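Local coordinates for protein separin (Saccharomyces cerevisiae, PDB 5U1T) that cleaves the cohesin subunit MCD1/SCC1 as a caspase-like cysteine protease at the onset of anaphase, so that sister chromatids can separate, at residues A[726-729]-A[730-733]; A[734-737]-A[738-742]; A[1328-1332]-A[1333-1337]. All blocks are in the same frame, centred on the assembly; numbering follows the deposited sequence.

How the contacts relate
Contacts 1 and 2 adjoin in the sequence and share helix 729-752: contact 1 is its first turn and the loop leading into it, and contact 2 carries the helix onward, their centres about 12 Å apart. Both lie near the middle of this elongated, mainly helical chain. Contact 3 comes some 600 residues later, at the start of helix 1332-1347, within the range of the C50 peptidase family. Its nearest atoms are about 67 Å from contact 2 and 79 Å from contact 1, so the helical middle and the peptidase region are held apart. Contacts 1 and 3 are helix beginnings, with proline and aspartate respectively at the N-cap, whereas contact 2 is helix interior.

Contact 1. Residues A[726-729]-A[730-733]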
ATOM      1  N   ASN A 726      17.320  14.508   0.179  1.00 79.43           N
ATOM      2  CA  ASN A 726      17.949  13.278  -0.287  1.00 78.71           C
ATOM      3  C   ASN A 726      18.083  12.187   0.772  1.00 79.50           C
ATOM      4  O   ASN A 726      19.184  11.869   1.203  1.00 82.87           O
ATOM      5  CB  ASN A 726      19.329  13.581  -0.884  1.00 80.23           C
ATOM      6  CG  ASN A 726      19.564  12.823  -2.187  1.00 89.94           C
ATOM      7  OD1 ASN A 726      20.158  11.732  -2.194  1.00 90.85           O
ATOM      8  ND2 ASN A 726      19.051  13.379  -3.297  1.00 86.06           N
ATOM      9  N   LEU A 727      16.956  11.617   1.182  1.00 79.54           N
ATOM     10  CA  LEU A 727      16.965  10.501   2.122  1.00 75.04           C
ATOM     11  C   LEU A 727      17.437   9.246   1.406  1.00 67.46           C
ATOM     12  O   LEU A 727      17.445   9.208   0.180  1.00 69.78           O
ATOM     13  CB  LEU A 727      15.568  10.285   2.717  1.00 73.55           C
ATOM     14  CG  LEU A 727      14.897  11.497   3.363  1.00 74.13           C
ATOM     15  CD1 LEU A 727      13.597  11.093   4.031  1.00 70.70           C
ATOM     16  CD2 LEU A 727      15.828  12.167   4.357  1.00 69.11           C
ATOM     17  N   PRO A 728      17.839   8.215   2.164  1.00 68.53           N
ATOM     18  CA  PRO A 728      18.025   6.906   1.519  1.00 71.47           C
ATOM     19  C   PRO A 728      16.784   6.532   0.713  1.00 70.22           C
ATOM     20  O   PRO A 728      15.678   6.783   1.181  1.00 71.20           O
ATOM     21  CB  PRO A 728      18.224   5.952   2.702  1.00 68.24           C
ATOM     22  CG  PRO A 728      18.752   6.810   3.792  1.00 66.87           C
ATOM     23  CD  PRO A 728      18.176   8.183   3.599  1.00 68.05           C
ATOM     24  N   MET A 729      16.964   5.959  -0.471  1.00 67.80           N
ATOM     25  CA  MET A 729      15.853   5.627  -1.360  1.00 68.14           C
ATOM     26  C   MET A 729      14.745   4.839  -0.647  1.00 69.97           C
ATOM     27  O   MET A 729      13.558   5.070  -0.893  1.00 67.53           O
ATOM     28  CB  MET A 729      16.374   4.844  -2.571  1.00 66.39           C
ATOM     29  CG  MET A 729      15.335   4.473  -3.635  1.00 73.82           C
ATOM     30  SD  MET A 729      14.704   5.870  -4.613  1.00 86.96           S
ATOM     31  CE  MET A 729      16.228   6.757  -4.943  1.00 84.85           C
ATOM     32  N   SER A 730      15.130   3.938   0.254  1.00 68.49           N
ATOM     33  CA  SER A 730      14.166   3.109   0.986  1.00 71.06           C
ATOM     34  C   SER A 730      13.182   3.905   1.864  1.00 71.71           C
ATOM     35  O   SER A 730      12.017   3.512   2.001  1.00 72.19           O
ATOM     36  CB  SER A 730      14.892   2.114   1.871  1.00 66.99           C
ATOM     37  OG  SER A 730      15.336   2.771   3.043  1.00 74.38           O
ATOM     38  N   LEU A 731      13.668   4.990   2.469  1.00 68.42           N
ATOM     39  CA  LEU A 731      12.841   5.899   3.249  1.00 67.45           C
ATOM     40  C   LEU A 731      12.078   6.852   2.354  1.00 66.68           C
ATOM     41  O   LEU A 731      10.969   7.286   2.682  1.00 68.21           O
ATOM     42  CB  LEU A 731      13.687   6.725   4.219  1.00 72.31           C
ATOM     43  CG  LEU A 731      14.363   6.057   5.408  1.00 73.61           C
ATOM     44  CD1 LEU A 731      14.929   7.144   6.307  1.00 73.25           C
ATOM     45  CD2 LEU A 731      13.373   5.176   6.146  1.00 69.74           C
ATOM     46  N   TYR A 732      12.691   7.217   1.237  1.00 62.47           N
ATOM     47  CA  TYR A 732      12.039   8.134   0.320  1.00 67.35           C
ATOM     48  C   TYR A 732      10.814   7.450  -0.272  1.00 68.23           C
ATOM     49  O   TYR A 732       9.770   8.071  -0.386  1.00 67.93           O
ATOM     50  CB  TYR A 732      12.998   8.599  -0.775  1.00 65.89           C
ATOM     51  CG  TYR A 732      12.343   9.441  -1.843  1.00 66.92           C
ATOM     52  CD1 TYR A 732      11.423  10.434  -1.514  1.00 63.71           C
ATOM     53  CD2 TYR A 732      12.650   9.250  -3.187  1.00 65.79           C
ATOM     54  CE1 TYR A 732      10.818  11.209  -2.499  1.00 67.79           C
ATOM     55  CE2 TYR A 732      12.059  10.018  -4.175  1.00 67.11           C
ATOM     56  CZ  TYR A 732      11.142  10.993  -3.829  1.00 69.59           C
ATOM     57  OH  TYR A 732      10.553  11.745  -4.818  1.00 68.90           O
ATOM     58  N   ILE A 733      10.946   6.167  -0.618  1.00 67.81           N
ATOM     59  CA  ILE A 733       9.823   5.368  -1.078  1.00 60.29           C
ATOM     60  C   ILE A 733       8.719   5.358  -0.014  1.00 66.61           C
ATOM     61  O   ILE A 733       7.522   5.484  -0.329  1.00 67.35           O
ATOM     62  CB  ILE A 733      10.252   3.926  -1.402  1.00 62.47           C
ATOM     63  CG1 ILE A 733      11.208   3.893  -2.591  1.00 62.20           C
ATOM     64  CG2 ILE A 733       9.046   3.051  -1.695  1.00 59.67           C
ATOM     65  CD1 ILE A 733      10.574   4.242  -3.892  1.00 62.25           C
TER
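M729 reaches Y732 with its sulfur and I733 with its CG, on the first helical turn. Its CG stands anti to the backbone N (chi1 -177°), and a bend at chi2 (70°) then sets SD at the edge of the Y732 ring, near the ring plane and 4.2 Å from CD2. Lower on the same side chain, M729 CG lies 4.3 Å from I733 CG1. An unbranched, flexible methionine suits this place, since it can serve a flat ring and a branched aliphatic chain together. N778 lies against both M729 and I733.

L727 and L731 meet on another side of the turn through their stems, CB to CB at 4.3 Å, while helix 680-689 receives L727 at I680 and L731 at E681. The rigid P728 ring brings its CD to 4.4 Å from L731 CD1. That ring has no polar group with which to cap the helix, and proline contributes its carbonyl instead: Y732 N donates to P728 O at 3.0 Å, and L731 N adds a weak second bond to the same oxygen. With I733 N bonded to M729 O at 2.8 Å, this is the first turn of an alpha-helix, with proline at the N-cap.

Contact 2. Residues A[734-737]-A[738-742]; sequences KVIL and LNIKI
I736 and I740 stand one helical turn apart and meet through their branches, a classic i to i+4 pairing on a buried alpha-helix of the helical domain, packed among neighbouring helices. The two side chains cross obliquely. I736 offers its CG2 methyl, and I740 reaches back with the end of its longer branch, so that I740 CD1 lies 4.1 Å from I736 CG2. This reach follows from CG1 of I740 lying beside its own backbone N (chi1 -74°) with the chain extended beyond (chi2 177°). The same CD1 also comes within 4.4 Å of L737 CD2, so one methyl bridges two residues of the preceding turn. Aliphatic residues suit this face because helices 756-775 and 782-805 cover it: L773 touches both I736 and L737, and L769 and S791 touch I740.

The side chains of V735 and N739 run alongside each other, and F719 and I721 lie against N739. L738 belongs to yet another side, where L684, A687 and S688 pack on it. The lysines border this apolar surface with long chains that carry their charge away from the turn: K734 makes a salt bridge to E681, and K741 pairs with E651 while also bonding the carbonyl of S688. Beneath the side chains the backbone keeps regular helical bonds; I740 N donates to I736 O at 2.9 Å.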
ATOM      1  N   LYS A 734       9.128   5.240   1.248  1.00 63.71           N
ATOM      2  CA  LYS A 734       8.186   5.175   2.358  1.00 58.60           C
ATOM      3  C   LYS A 734       7.456   6.505   2.568  1.00 60.66           C
ATOM      4  O   LYS A 734       6.286   6.512   2.943  1.00 63.78           O
ATOM      5  CB  LYS A 734       8.905   4.743   3.639  1.00 62.22           C
ATOM      6  CG  LYS A 734       9.077   3.228   3.764  1.00 66.25           C
ATOM      7  CD  LYS A 734      10.025   2.853   4.899  1.00 74.21           C
ATOM      8  CE  LYS A 734      10.105   1.338   5.089  1.00 78.50           C
ATOM      9  NZ  LYS A 734      10.696   0.944   6.422  1.00 81.09           N
ATOM     10  N   VAL A 735       8.145   7.619   2.318  1.00 65.01           N
ATOM     11  CA  VAL A 735       7.528   8.949   2.358  1.00 62.99           C
ATOM     12  C   VAL A 735       6.420   9.080   1.295  1.00 59.77           C
ATOM     13  O   VAL A 735       5.308   9.523   1.587  1.00 55.06           O
ATOM     14  CB  VAL A 735       8.599  10.073   2.164  1.00 63.18           C
ATOM     15  CG1 VAL A 735       7.972  11.374   1.716  1.00 63.40           C
ATOM     16  CG2 VAL A 735       9.395  10.288   3.444  1.00 64.55           C
ATOM     17  N   ILE A 736       6.727   8.684   0.067  1.00 61.05           N
ATOM     18  CA  ILE A 736       5.761   8.766  -1.011  1.00 60.29           C
ATOM     19  C   ILE A 736       4.561   7.903  -0.673  1.00 60.97           C
ATOM     20  O   ILE A 736       3.428   8.320  -0.860  1.00 60.35           O
ATOM     21  CB  ILE A 736       6.360   8.327  -2.358  1.00 61.44           C
ATOM     22  CG1 ILE A 736       7.557   9.204  -2.725  1.00 63.29           C
ATOM     23  CG2 ILE A 736       5.331   8.435  -3.453  1.00 56.88           C
ATOM     24  CD1 ILE A 736       8.192   8.835  -4.064  1.00 69.71           C
ATOM     25  N   LEU A 737       4.812   6.706  -0.153  1.00 62.46           N
ATOM     26  CA  LEU A 737       3.728   5.821   0.269  1.00 58.61           C
ATOM     27  C   LEU A 737       2.855   6.455   1.354  1.00 55.99           C
ATOM     28  O   LEU A 737       1.647   6.242   1.370  1.00 57.27           O
ATOM     29  CB  LEU A 737       4.276   4.486   0.769  1.00 56.90           C
ATOM     30  CG  LEU A 737       4.905   3.568  -0.274  1.00 60.71           C
ATOM     31  CD1 LEU A 737       5.586   2.393   0.412  1.00 60.21           C
ATOM     32  CD2 LEU A 737       3.884   3.081  -1.283  1.00 57.64           C
ATOM     33  N   LEU A 738       3.463   7.225   2.257  1.00 56.90           N
ATOM     34  CA  LEU A 738       2.701   7.908   3.298  1.00 59.28           C
ATOM     35  C   LEU A 738       1.710   8.877   2.667  1.00 62.76           C
ATOM     36  O   LEU A 738       0.533   8.928   3.039  1.00 58.88           O
ATOM     37  CB  LEU A 738       3.621   8.665   4.262  1.00 51.57           C
ATOM     38  CG  LEU A 738       2.885   9.494   5.314  1.00 48.54           C
ATOM     39  CD1 LEU A 738       2.330   8.601   6.399  1.00 50.34           C
ATOM     40  CD2 LEU A 738       3.765  10.580   5.890  1.00 52.22           C
ATOM     41  N   ASN A 739       2.207   9.650   1.707  1.00 58.31           N
ATOM     42  CA  ASN A 739       1.409  10.680   1.072  1.00 59.46           C
ATOM     43  C   ASN A 739       0.359  10.063   0.163  1.00 61.63           C
ATOM     44  O   ASN A 739      -0.693  10.638  -0.043  1.00 63.75           O
ATOM     45  CB  ASN A 739       2.302  11.650   0.302  1.00 56.73           C
ATOM     46  CG  ASN A 739       3.040  12.627   1.224  1.00 60.05           C
ATOM     47  OD1 ASN A 739       4.078  12.290   1.797  1.00 65.13           O
ATOM     48  ND2 ASN A 739       2.520  13.841   1.351  1.00 55.72           N
ATOM     49  N   ILE A 740       0.645   8.883  -0.366  1.00 61.38           N
ATOM     50  CA  ILE A 740      -0.329   8.153  -1.150  1.00 59.27           C
ATOM     51  C   ILE A 740      -1.495   7.761  -0.248  1.00 60.88           C
ATOM     52  O   ILE A 740      -2.668   7.956  -0.587  1.00 59.00           O
ATOM     53  CB  ILE A 740       0.296   6.907  -1.796  1.00 58.61           C
ATOM     54  CG1 ILE A 740       1.195   7.331  -2.968  1.00 62.41           C
ATOM     55  CG2 ILE A 740      -0.785   5.922  -2.226  1.00 53.35           C
ATOM     56  CD1 ILE A 740       1.952   6.197  -3.662  1.00 60.59           C
ATOM     57  N   LYS A 741      -1.156   7.234   0.920  1.00 58.63           N
ATOM     58  CA  LYS A 741      -2.149   6.808   1.892  1.00 54.98           C
ATOM     59  C   LYS A 741      -2.972   7.991   2.406  1.00 59.40           C
ATOM     60  O   LYS A 741      -4.155   7.838   2.674  1.00 63.98           O
ATOM     61  CB  LYS A 741      -1.467   6.090   3.057  1.00 50.42           C
ATOM     62  CG  LYS A 741      -2.345   5.154   3.844  1.00 49.88           C
ATOM     63  CD  LYS A 741      -1.628   4.671   5.074  1.00 52.58           C
ATOM     64  CE  LYS A 741      -2.532   3.851   5.949  1.00 59.88           C
ATOM     65  NZ  LYS A 741      -1.899   3.584   7.251  1.00 62.11           N
ATOM     66  N   ILE A 742      -2.359   9.161   2.546  1.00 60.40           N
ATOM     67  CA  ILE A 742      -3.095  10.321   3.019  1.00 58.54           C
ATOM     68  C   ILE A 742      -4.161  10.702   2.003  1.00 60.29           C
ATOM     69  O   ILE A 742      -5.327  10.846   2.355  1.00 58.50           O
ATOM     70  CB  ILE A 742      -2.181  11.520   3.283  1.00 62.38           C
ATOM     71  CG1 ILE A 742      -1.313  11.278   4.523  1.00 64.18           C
ATOM     72  CG2 ILE A 742      -3.005  12.754   3.507  1.00 62.83           C
ATOM     73  CD1 ILE A 742      -0.282  12.365   4.773  1.00 58.97           C
TER

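Contact 3. Residues A[1328-1332]-A[1333-1337]; sequences DEIDF and SMLHV
D1331 holds its carboxylate at the start of helix 1332-1347, where OD1 takes both polar donors while OD2 faces the M1334 side chain. With CG anti to the backbone N (chi1 -165°), the group is directed at the first turn. OD1 accepts a weak bond from the backbone N of M1334 at 3.3 Å and another weak one from S1333 OG at 3.4 Å. OD2 lies 3.4 Å from M1334 CB; the bends at chi2 and chi3 curl that chain back until M1334 CE is 3.7 Å from the same oxygen. A short acidic side chain suits an N-cap because its oxygen can reach the N-H groups of the first turn. Replacing D1331 by an alanine is likely to cost M1334 N and S1333 OG their weak acceptor at the cap.

Behind this group, CG2 of I1330 touches L1335 CD1 at 3.8 Å. Linking the residue before the N-cap to the fourth residue of the helix, the pair forms a hydrophobic staple beside the N-cap of D1331. The same I1330 methyl sits over the centre of one face of the F1332 ring, 4.0 Å above its plane, while L1335 CD1 approaches F1332 CD1 obliquely at 4.2 Å.

D1331 is the centre of an inverse gamma turn, closed by a weak bond from F1332 N to I1330 O, and D1331 O accepts L1335 N at 3.0 Å. Farther out, N1269 of helix 1252-1269 bonds to the D1331 backbone, and I1265 and I1311 pack on L1335, with L1315 and P1271 against I1330.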
ATOM      1  N   ASP A1328     -72.632  -3.128  -8.629  1.00 58.59           N
ATOM      2  CA  ASP A1328     -73.914  -3.787  -8.568  1.00 59.12           C
ATOM      3  C   ASP A1328     -75.123  -2.880  -8.764  1.00 57.95           C
ATOM      4  O   ASP A1328     -76.165  -3.295  -9.282  1.00 56.63           O
ATOM      5  CB  ASP A1328     -74.015  -4.459  -7.206  1.00 65.20           C
ATOM      6  CG  ASP A1328     -74.597  -5.812  -7.299  1.00 77.67           C
ATOM      7  OD1 ASP A1328     -75.517  -5.955  -8.123  1.00 85.75           O
ATOM      8  OD2 ASP A1328     -74.133  -6.739  -6.585  1.00 88.98           O
ATOM      9  N   GLU A1329     -74.998  -1.642  -8.311  1.00 54.47           N
ATOM     10  CA  GLU A1329     -76.135  -0.750  -8.290  1.00 50.97           C
ATOM     11  C   GLU A1329     -75.810   0.627  -8.824  1.00 55.58           C
ATOM     12  O   GLU A1329     -76.542   1.568  -8.567  1.00 58.76           O
ATOM     13  CB  GLU A1329     -76.702  -0.626  -6.868  1.00 58.34           C
ATOM     14  CG  GLU A1329     -75.758  -0.982  -5.745  1.00 53.73           C
ATOM     15  CD  GLU A1329     -76.363  -0.733  -4.376  1.00 63.17           C
ATOM     16  OE1 GLU A1329     -77.392  -0.016  -4.293  1.00 75.15           O
ATOM     17  OE2 GLU A1329     -75.822  -1.254  -3.371  1.00 63.95           O
ATOM     18  N   ILE A1330     -74.710   0.761  -9.554  1.00 55.12           N
ATOM     19  CA  ILE A1330     -74.504   1.973 -10.321  1.00 54.63           C
ATOM     20  C   ILE A1330     -75.287   1.806 -11.616  1.00 53.86           C
ATOM     21  O   ILE A1330     -75.296   0.718 -12.197  1.00 55.60           O
ATOM     22  CB  ILE A1330     -73.012   2.231 -10.622  1.00 60.13           C
ATOM     23  CG1 ILE A1330     -72.225   2.442  -9.320  1.00 56.21           C
ATOM     24  CG2 ILE A1330     -72.842   3.411 -11.591  1.00 54.15           C
ATOM     25  CD1 ILE A1330     -70.731   2.280  -9.472  1.00 55.21           C
ATOM     26  N   ASP A1331     -75.961   2.855 -12.063  1.00 53.79           N
ATOM     27  CA  ASP A1331     -76.632   2.774 -13.350  1.00 59.51           C
ATOM     28  C   ASP A1331     -75.676   3.134 -14.478  1.00 55.74           C
ATOM     29  O   ASP A1331     -75.650   4.275 -14.932  1.00 56.74           O
ATOM     30  CB  ASP A1331     -77.856   3.686 -13.391  1.00 59.85           C
ATOM     31  CG  ASP A1331     -78.776   3.365 -14.553  1.00 62.69           C
ATOM     32  OD1 ASP A1331     -78.389   2.538 -15.412  1.00 63.18           O
ATOM     33  OD2 ASP A1331     -79.883   3.946 -14.608  1.00 65.79           O
ATOM     34  N   PHE A1332     -74.901   2.153 -14.930  1.00 61.66           N
ATOM     35  CA  PHE A1332     -73.914   2.371 -15.986  1.00 58.61           C
ATOM     36  C   PHE A1332     -74.579   2.736 -17.301  1.00 60.65           C
ATOM     37  O   PHE A1332     -74.026   3.518 -18.065  1.00 60.48           O
ATOM     38  CB  PHE A1332     -73.022   1.140 -16.166  1.00 60.76           C
ATOM     39  CG  PHE A1332     -71.992   0.982 -15.087  1.00 59.66           C
ATOM     40  CD1 PHE A1332     -70.821   1.703 -15.131  1.00 53.57           C
ATOM     41  CD2 PHE A1332     -72.210   0.128 -14.021  1.00 55.99           C
ATOM     42  CE1 PHE A1332     -69.880   1.574 -14.139  1.00 54.39           C
ATOM     43  CE2 PHE A1332     -71.269  -0.011 -13.029  1.00 60.60           C
ATOM     44  CZ  PHE A1332     -70.096   0.716 -13.089  1.00 60.28           C
ATOM     45  N   SER A1333     -75.768   2.184 -17.552  1.00 62.46           N
ATOM     46  CA  SER A1333     -76.493   2.467 -18.787  1.00 62.31           C
ATOM     47  C   SER A1333     -76.718   3.962 -18.892  1.00 62.08           C
ATOM     48  O   SER A1333     -76.432   4.585 -19.922  1.00 61.82           O
ATOM     49  CB  SER A1333     -77.816   1.723 -18.822  1.00 66.34           C
ATOM     50  OG  SER A1333     -77.718   0.553 -18.027  1.00 76.53           O
ATOM     51  N   MET A1334     -77.179   4.539 -17.793  1.00 57.88           N
ATOM     52  CA  MET A1334     -77.464   5.962 -17.733  1.00 57.84           C
ATOM     53  C   MET A1334     -76.178   6.811 -17.722  1.00 61.28           C
ATOM     54  O   MET A1334     -76.128   7.864 -18.361  1.00 57.79           O
ATOM     55  CB  MET A1334     -78.332   6.245 -16.507  1.00 57.94           C
ATOM     56  CG  MET A1334     -79.335   7.355 -16.658  1.00 64.52           C
ATOM     57  SD  MET A1334     -80.488   7.141 -18.041  1.00 73.47           S
ATOM     58  CE  MET A1334     -80.907   5.399 -17.841  1.00 69.49           C
ATOM     59  N   LEU A1335     -75.139   6.359 -17.013  1.00 56.68           N
ATOM     60  CA  LEU A1335     -73.851   7.054 -17.069  1.00 54.47           C
ATOM     61  C   LEU A1335     -73.417   7.175 -18.513  1.00 55.64           C
ATOM     62  O   LEU A1335     -73.100   8.256 -18.994  1.00 59.71           O
ATOM     63  CB  LEU A1335     -72.760   6.321 -16.283  1.00 56.35           C
ATOM     64  CG  LEU A1335     -72.749   6.351 -14.755  1.00 59.35           C
ATOM     65  CD1 LEU A1335     -71.476   5.722 -14.225  1.00 52.62           C
ATOM     66  CD2 LEU A1335     -72.924   7.767 -14.233  1.00 57.81           C
ATOM     67  N   HIS A1336     -73.413   6.035 -19.188  1.00 57.72           N
ATOM     68  CA  HIS A1336     -73.021   5.905 -20.582  1.00 60.58           C
ATOM     69  C   HIS A1336     -73.763   6.897 -21.465  1.00 65.38           C
ATOM     70  O   HIS A1336     -73.133   7.727 -22.141  1.00 64.09           O
ATOM     71  CB  HIS A1336     -73.274   4.456 -21.032  1.00 65.39           C
ATOM     72  CG  HIS A1336     -73.253   4.237 -22.515  1.00 67.34           C
ATOM     73  ND1 HIS A1336     -73.855   3.143 -23.102  1.00 68.26           N
ATOM     74  CD2 HIS A1336     -72.696   4.948 -23.529  1.00 69.42           C
ATOM     75  CE1 HIS A1336     -73.685   3.199 -24.411  1.00 69.40           C
ATOM     76  NE2 HIS A1336     -72.992   4.287 -24.699  1.00 70.36           N
ATOM     77  N   VAL A1337     -75.094   6.815 -21.446  1.00 60.07           N
ATOM     78  CA  VAL A1337     -75.925   7.616 -22.326  1.00 59.23           C
ATOM     79  C   VAL A1337     -75.780   9.101 -22.050  1.00 56.30           C
ATOM     80  O   VAL A1337     -75.538   9.881 -22.964  1.00 54.73           O
ATOM     81  CB  VAL A1337     -77.421   7.221 -22.202  1.00 63.22           C
ATOM     82  CG1 VAL A1337     -78.316   8.291 -22.803  1.00 54.02           C
ATOM     83  CG2 VAL A1337     -77.670   5.871 -22.857  1.00 56.10           C
TER